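Local coordinates for D-lactate dehydrogenase (Fermentative) (Pseudomonas aeruginosa, PDB 6ABJ), which catalyses the NADH-dependent interconversion of pyruvate and D-lactate as a tetrameric, allosteric member of the D-isomer specific 2-hydroxyacid dehydrogenase family, at the interface of chains A and B. Residues are numbered along the deposited sequence; one frame, centred on the assembly and turned at random. Chains: chain A/B, D-lactate dehydrogenase (Fermentative).

Contact 1: the interface of chains A and B. Residues chain A 27, 315-317, 320; chain B 150, 153-154.
B:Thr154 sits between A:Leu315 and A:Arg317 and is the main plug of this patch. Its side chain crosses both of them at about a right angle. With OG1 beside the backbone N (chi1 -54°), the methyl CG2 lies anti to that N and faces A:Arg317. There it rests over one face of the A:Arg317 guanidinium, offset toward the rim and 3.5 Å above the plane. CG2 of B:Thr154 is 3.6 Å from CD of A:Arg317. The arginine chain bends at chi2 (-63°), which brings its end round to the threonine. A:Leu320 meets the methyl tip to tip, with CD1 3.8 Å from CG2 of B:Thr154.

The other branch of B:Thr154, the hydroxyl OG1, points to A:Leu315, 3.6 Å from CG. A:Leu315 divides its two methyls. CD1 stays within chain A, over the centre of the A:Tyr27 ring. CD2 of A:Leu315 reaches across to the B:Leu153-B:Thr154 backbone and lies 3.9 Å from CB of B:Leu153. B:Leu150 flanks the tyrosine obliquely, its CB 4.1 Å from ring atom CE2 of A:Tyr27.

Two waters bridge the chains. One joins the carbonyl oxygens of A:Leu315 and B:Leu153. The other joins NE of A:Arg317 to the carbonyl O of B:Thr154. The patch docks the 150-154 loop of one subunit against A:Leu315, the start of helix 317-335 and A:Tyr27 of helix 26-35, and probably supports the subunit pairing within the tetramer.

Contact 2: the interface of chains A and B. Residues chain A 134, 136, 139, 143, 153; chain B 124, 309-310, 312.
A:Leu136 and A:Ala139, on helix 136-144, form the apolar centre with B:Thr309 and the ring of B:His124. CD2 of A:Leu136 touches ring atom CE1 of B:His124 at 3.7 Å, and the two side chains meet at a slant. The same methyl also approaches CG2 of B:Thr309. CB of A:Ala139 packs on CG2 of B:Thr309 at 3.9 Å. In B:Thr309 the methyl lies anti to the carbonyl carbon. The hydroxyl takes the position between the backbone N and the carbonyl carbon (chi1 52°). The methyl thus serves the contact while OG1 turns to the histidine of its own chain. NE2 of B:His124 and OG1 of B:Thr309 form a nearly straight hydrogen bond of 2.8 Å, which should limit rotation of the ring.

B:Gln312 leads outward from this centre. Its chain is extended beyond CG and crosses A:Leu153 at about a right angle. CD1 of A:Leu153 and CB of A:Ala139 both lie beside the amide oxygen OE1. The amide NE2 of B:Gln312 donates to the carbonyl O of A:Arg134 at 2.8 Å. This bond lies in the carbonyl plane and in the amide plane, though it is bent at the hydrogen (127°).

At the rim, the A:Arg134 chain bends at chi2 and chi3, so that ring atom ND1 of B:His124 lies 3.4 Å above the plane of its guanidinium, offset toward the rim; the two planes are 48° apart. NH2 of A:Arg134 donates to the backbone O of B:Gln312 at 3.1 Å, nearly in the guanidinium plane. A water links NE of A:Arg134, the carbonyl O of A:Leu153 and NE2 of B:Gln312. The patch joins helices 118-134 and 136-144 of one subunit to helix 118-134 and the 309-312 loop of the other. It probably contributes to holding the subunits in register.

Contact 1: the interface of chains A and B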
ATOM      1  N   TYR A  27     -20.587 -13.129  -3.307  1.00 23.52           N
ATOM      2  CA  TYR A  27     -20.992 -13.740  -2.023  1.00 23.81           C
ATOM      3  C   TYR A  27     -22.521 -13.819  -1.865  1.00 24.42           C
ATOM      4  O   TYR A  27     -23.043 -14.699  -1.140  1.00 21.82           O
ATOM      5  CB  TYR A  27     -20.322 -13.019  -0.814  1.00 23.97           C
ATOM      6  CG  TYR A  27     -20.706 -11.593  -0.613  1.00 24.94           C
ATOM      7  CD1 TYR A  27     -21.907 -11.276  -0.056  1.00 26.78           C
ATOM      8  CD2 TYR A  27     -19.806 -10.523  -0.856  1.00 28.80           C
ATOM      9  CE1 TYR A  27     -22.277  -9.946   0.196  1.00 30.90           C
ATOM     10  CE2 TYR A  27     -20.174  -9.197  -0.573  1.00 29.23           C
ATOM     11  CZ  TYR A  27     -21.404  -8.923  -0.086  1.00 30.02           C
ATOM     12  OH  TYR A  27     -21.841  -7.660   0.216  1.00 35.88           O
ATOM     13  N   LEU A 315     -20.006  -9.987   7.387  1.00 21.47           N
ATOM     14  CA  LEU A 315     -19.448 -10.654   6.224  1.00 22.11           C
ATOM     15  C   LEU A 315     -18.658 -11.932   6.573  1.00 20.40           C
ATOM     16  O   LEU A 315     -17.446 -11.983   6.388  1.00 18.75           O
ATOM     17  CB  LEU A 315     -18.614  -9.703   5.351  1.00 21.52           C
ATOM     18  CG  LEU A 315     -18.507 -10.100   3.885  1.00 20.48           C
ATOM     19  CD1 LEU A 315     -19.816  -9.882   3.078  1.00 21.67           C
ATOM     20  CD2 LEU A 315     -17.324  -9.451   3.186  1.00 21.08           C
ATOM     21  N   THR A 316     -19.367 -12.912   7.131  1.00 20.13           N
ATOM     22  CA  THR A 316     -18.855 -14.242   7.234  1.00 20.56           C
ATOM     23  C   THR A 316     -19.772 -15.213   6.488  1.00 20.29           C
ATOM     24  O   THR A 316     -20.905 -14.921   6.218  1.00 18.94           O
ATOM     25  CB  THR A 316     -18.752 -14.737   8.660  1.00 21.07           C
ATOM     26  OG1 THR A 316     -20.089 -14.842   9.190  1.00 20.49           O
ATOM     27  CG2 THR A 316     -17.897 -13.771   9.499  1.00 21.13           C
ATOM     28  N   ARG A 317     -19.268 -16.397   6.178  1.00 21.23           N
ATOM     29  CA  ARG A 317     -20.090 -17.354   5.454  1.00 21.92           C
ATOM     30  C   ARG A 317     -21.367 -17.714   6.206  1.00 20.49           C
ATOM     31  O   ARG A 317     -22.448 -17.777   5.624  1.00 20.15           O
ATOM     32  CB  ARG A 317     -19.292 -18.609   5.083  1.00 24.05           C
ATOM     33  CG  ARG A 317     -18.119 -18.346   4.150  1.00 29.12           C
ATOM     34  CD  ARG A 317     -18.558 -17.806   2.797  1.00 31.52           C
ATOM     35  NE  ARG A 317     -17.407 -17.578   1.927  1.00 37.11           N
ATOM     36  CZ  ARG A 317     -17.470 -17.047   0.711  1.00 43.33           C
ATOM     37  NH1 ARG A 317     -18.637 -16.679   0.199  1.00 46.75           N
ATOM     38  NH2 ARG A 317     -16.358 -16.884   0.004  1.00 41.31           N
ATOM     39  N   LEU A 320     -23.814 -14.675   6.371  1.00 20.35           N
ATOM     40  CA  LEU A 320     -24.414 -14.550   5.048  1.00 20.09           C
ATOM     41  C   LEU A 320     -25.436 -15.674   4.828  1.00 19.04           C
ATOM     42  O   LEU A 320     -26.504 -15.447   4.272  1.00 19.61           O
ATOM     43  CB  LEU A 320     -23.413 -14.499   3.920  1.00 18.94           C
ATOM     44  CG  LEU A 320     -22.508 -13.246   3.933  1.00 19.27           C
ATOM     45  CD1 LEU A 320     -21.437 -13.538   2.907  1.00 19.43           C
ATOM     46  CD2 LEU A 320     -23.360 -12.062   3.578  1.00 20.99           C
TER
ATOM     47  N   LEU B 150     -16.482  -5.084  -1.139  1.00 21.68           N
ATOM     48  CA  LEU B 150     -16.285  -6.144  -0.198  1.00 21.76           C
ATOM     49  C   LEU B 150     -15.900  -7.482  -0.823  1.00 21.14           C
ATOM     50  O   LEU B 150     -15.675  -8.481  -0.096  1.00 21.12           O
ATOM     51  CB  LEU B 150     -17.529  -6.324   0.696  1.00 21.66           C
ATOM     52  CG  LEU B 150     -17.855  -5.157   1.578  1.00 22.54           C
ATOM     53  CD1 LEU B 150     -19.042  -5.523   2.468  1.00 24.24           C
ATOM     54  CD2 LEU B 150     -16.660  -4.784   2.448  1.00 22.07           C
ATOM     55  N   LEU B 153     -13.564 -10.538   0.783  1.00 19.48           N
ATOM     56  CA  LEU B 153     -13.299 -10.283   2.190  1.00 19.32           C
ATOM     57  C   LEU B 153     -14.116 -11.137   3.185  1.00 19.42           C
ATOM     58  O   LEU B 153     -13.912 -11.036   4.397  1.00 18.95           O
ATOM     59  CB  LEU B 153     -13.529  -8.806   2.507  1.00 19.31           C
ATOM     60  CG  LEU B 153     -12.786  -7.793   1.672  1.00 19.62           C
ATOM     61  CD1 LEU B 153     -13.050  -6.382   2.182  1.00 20.41           C
ATOM     62  CD2 LEU B 153     -11.253  -8.036   1.705  1.00 21.16           C
ATOM     63  N   THR B 154     -14.996 -12.017   2.654  1.00 19.65           N
ATOM     64  CA  THR B 154     -15.809 -12.849   3.490  1.00 20.13           C
ATOM     65  C   THR B 154     -14.978 -13.760   4.367  1.00 21.20           C
ATOM     66  O   THR B 154     -14.161 -14.558   3.826  1.00 20.77           O
ATOM     67  CB  THR B 154     -16.793 -13.690   2.659  1.00 21.52           C
ATOM     68  OG1 THR B 154     -17.522 -12.825   1.827  1.00 20.88           O
ATOM     69  CG2 THR B 154     -17.780 -14.423   3.563  1.00 21.72           C
TER
HETATM   70  O   HOH W   1     -15.114 -10.397   6.703  1.00 17.27           O
HETATM   71  O   HOH W   2     -14.952 -17.502   3.297  1.00 41.01           O

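Contact 2: the interface of chains A and B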
ATOM      1  N   ARG A 134      -2.201  -3.767  17.913  1.00 22.79           N
ATOM      2  CA  ARG A 134      -0.935  -4.303  17.486  1.00 23.50           C
ATOM      3  C   ARG A 134      -0.459  -3.767  16.148  1.00 22.29           C
ATOM      4  O   ARG A 134       0.567  -4.203  15.622  1.00 24.65           O
ATOM      5  CB  ARG A 134      -0.987  -5.838  17.463  1.00 22.94           C
ATOM      6  CG  ARG A 134      -1.506  -6.468  18.750  1.00 24.32           C
ATOM      7  CD  ARG A 134      -0.694  -6.016  19.954  1.00 24.37           C
ATOM      8  NE  ARG A 134       0.639  -6.606  19.935  1.00 25.03           N
ATOM      9  CZ  ARG A 134       1.005  -7.656  20.662  1.00 26.03           C
ATOM     10  NH1 ARG A 134       0.140  -8.232  21.486  1.00 25.96           N
ATOM     11  NH2 ARG A 134       2.238  -8.129  20.568  1.00 25.74           N
ATOM     12  N   LEU A 136      -1.468  -4.154  13.179  1.00 22.51           N
ATOM     13  CA  LEU A 136      -1.262  -5.253  12.277  1.00 23.81           C
ATOM     14  C   LEU A 136      -1.378  -4.866  10.757  1.00 25.62           C
ATOM     15  O   LEU A 136      -0.656  -5.408   9.946  1.00 25.93           O
ATOM     16  CB  LEU A 136      -2.250  -6.393  12.534  1.00 24.66           C
ATOM     17  CG  LEU A 136      -2.179  -7.073  13.892  1.00 25.69           C
ATOM     18  CD1 LEU A 136      -3.207  -8.153  14.116  1.00 25.99           C
ATOM     19  CD2 LEU A 136      -0.772  -7.553  14.167  1.00 26.01           C
ATOM     20  N   ALA A 139       1.955  -3.190  10.113  1.00 24.70           N
ATOM     21  CA  ALA A 139       2.937  -4.251  10.033  1.00 23.63           C
ATOM     22  C   ALA A 139       2.909  -4.991   8.743  1.00 23.57           C
ATOM     23  O   ALA A 139       3.949  -5.199   8.122  1.00 23.79           O
ATOM     24  CB  ALA A 139       2.787  -5.217  11.201  1.00 24.58           C
ATOM     25  N   THR A 143       6.100  -5.472   6.198  1.00 21.00           N
ATOM     26  CA  THR A 143       6.713  -6.719   5.908  1.00 22.60           C
ATOM     27  C   THR A 143       6.576  -7.171   4.485  1.00 23.09           C
ATOM     28  O   THR A 143       7.502  -7.749   3.934  1.00 21.88           O
ATOM     29  CB  THR A 143       6.304  -7.872   6.895  1.00 23.17           C
ATOM     30  OG1 THR A 143       4.940  -8.186   6.774  1.00 23.90           O
ATOM     31  CG2 THR A 143       6.610  -7.527   8.343  1.00 21.54           C
ATOM     32  N   LEU A 153       5.216   0.269  16.415  1.00 27.85           N
ATOM     33  CA  LEU A 153       4.195  -0.793  16.362  1.00 28.12           C
ATOM     34  C   LEU A 153       3.839  -1.335  17.754  1.00 27.96           C
ATOM     35  O   LEU A 153       3.035  -2.230  17.876  1.00 26.45           O
ATOM     36  CB  LEU A 153       4.693  -1.926  15.472  1.00 28.26           C
ATOM     37  CG  LEU A 153       5.083  -1.587  14.018  1.00 28.33           C
ATOM     38  CD1 LEU A 153       5.452  -2.903  13.329  1.00 27.06           C
ATOM     39  CD2 LEU A 153       3.915  -0.951  13.293  1.00 27.32           C
TER
ATOM     40  N   HIS B 124      -1.337 -11.635  20.385  1.00 23.86           N
ATOM     41  CA  HIS B 124      -0.844 -11.379  19.069  1.00 24.67           C
ATOM     42  C   HIS B 124      -1.250 -12.512  18.115  1.00 24.58           C
ATOM     43  O   HIS B 124      -1.659 -12.246  16.999  1.00 24.05           O
ATOM     44  CB  HIS B 124       0.642 -11.253  19.076  1.00 24.81           C
ATOM     45  CG  HIS B 124       1.184 -10.736  17.770  1.00 23.38           C
ATOM     46  ND1 HIS B 124       1.175  -9.408  17.455  1.00 23.80           N
ATOM     47  CD2 HIS B 124       1.807 -11.353  16.750  1.00 22.67           C
ATOM     48  CE1 HIS B 124       1.730  -9.219  16.263  1.00 23.92           C
ATOM     49  NE2 HIS B 124       2.138 -10.390  15.819  1.00 23.09           N
ATOM     50  N   THR B 309       4.425 -10.923  10.738  1.00 25.00           N
ATOM     51  CA  THR B 309       4.928  -9.898  11.594  1.00 24.54           C
ATOM     52  C   THR B 309       6.338 -10.304  12.053  1.00 24.98           C
ATOM     53  O   THR B 309       6.629 -11.489  12.150  1.00 22.91           O
ATOM     54  CB  THR B 309       3.957  -9.613  12.798  1.00 24.94           C
ATOM     55  OG1 THR B 309       3.639 -10.801  13.478  1.00 24.84           O
ATOM     56  CG2 THR B 309       2.604  -8.989  12.276  1.00 25.75           C
ATOM     57  N   ALA B 310       7.179  -9.295  12.292  1.00 27.29           N
ATOM     58  CA  ALA B 310       8.616  -9.514  12.390  1.00 29.58           C
ATOM     59  C   ALA B 310       9.055  -9.720  13.842  1.00 29.77           C
ATOM     60  O   ALA B 310       9.699  -8.857  14.477  1.00 32.71           O
ATOM     61  CB  ALA B 310       9.390  -8.417  11.661  1.00 29.79           C
ATOM     62  N   GLN B 312       7.052  -9.763  16.577  1.00 28.01           N
ATOM     63  CA  GLN B 312       6.379  -8.645  17.180  1.00 25.20           C
ATOM     64  C   GLN B 312       5.474  -9.069  18.322  1.00 22.76           C
ATOM     65  O   GLN B 312       4.881  -8.233  19.010  1.00 24.91           O
ATOM     66  CB  GLN B 312       5.535  -7.987  16.037  1.00 26.44           C
ATOM     67  CG  GLN B 312       5.048  -6.618  16.292  1.00 26.05           C
ATOM     68  CD  GLN B 312       4.075  -6.102  15.269  1.00 26.62           C
ATOM     69  OE1 GLN B 312       4.295  -6.221  14.060  1.00 26.47           O
ATOM     70  NE2 GLN B 312       3.028  -5.471  15.748  1.00 26.87           N
TER
HETATM   71  O   HOH W   3       2.569  -4.856  18.830  1.00 25.80           O

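Contacts 1 and 2 lie in one two-fold interface. For the copies given, the centres of their C-alpha atoms are about 25 Å apart. Each recurs with the chains exchanged, and the exchanged copy of contact 2 lies beside contact 1. Residue 153 faces Leu315 in contact 1 and Gln312 in contact 2. Residues 309-312 of contact 2 and 315-317 of contact 1 belong to neighbouring stretches of sequence. Phe314, which contacts NADH in other structures of this protein, lies between the two stretches, so cofactor binding might influence the interface; the apo structure alone does not show this.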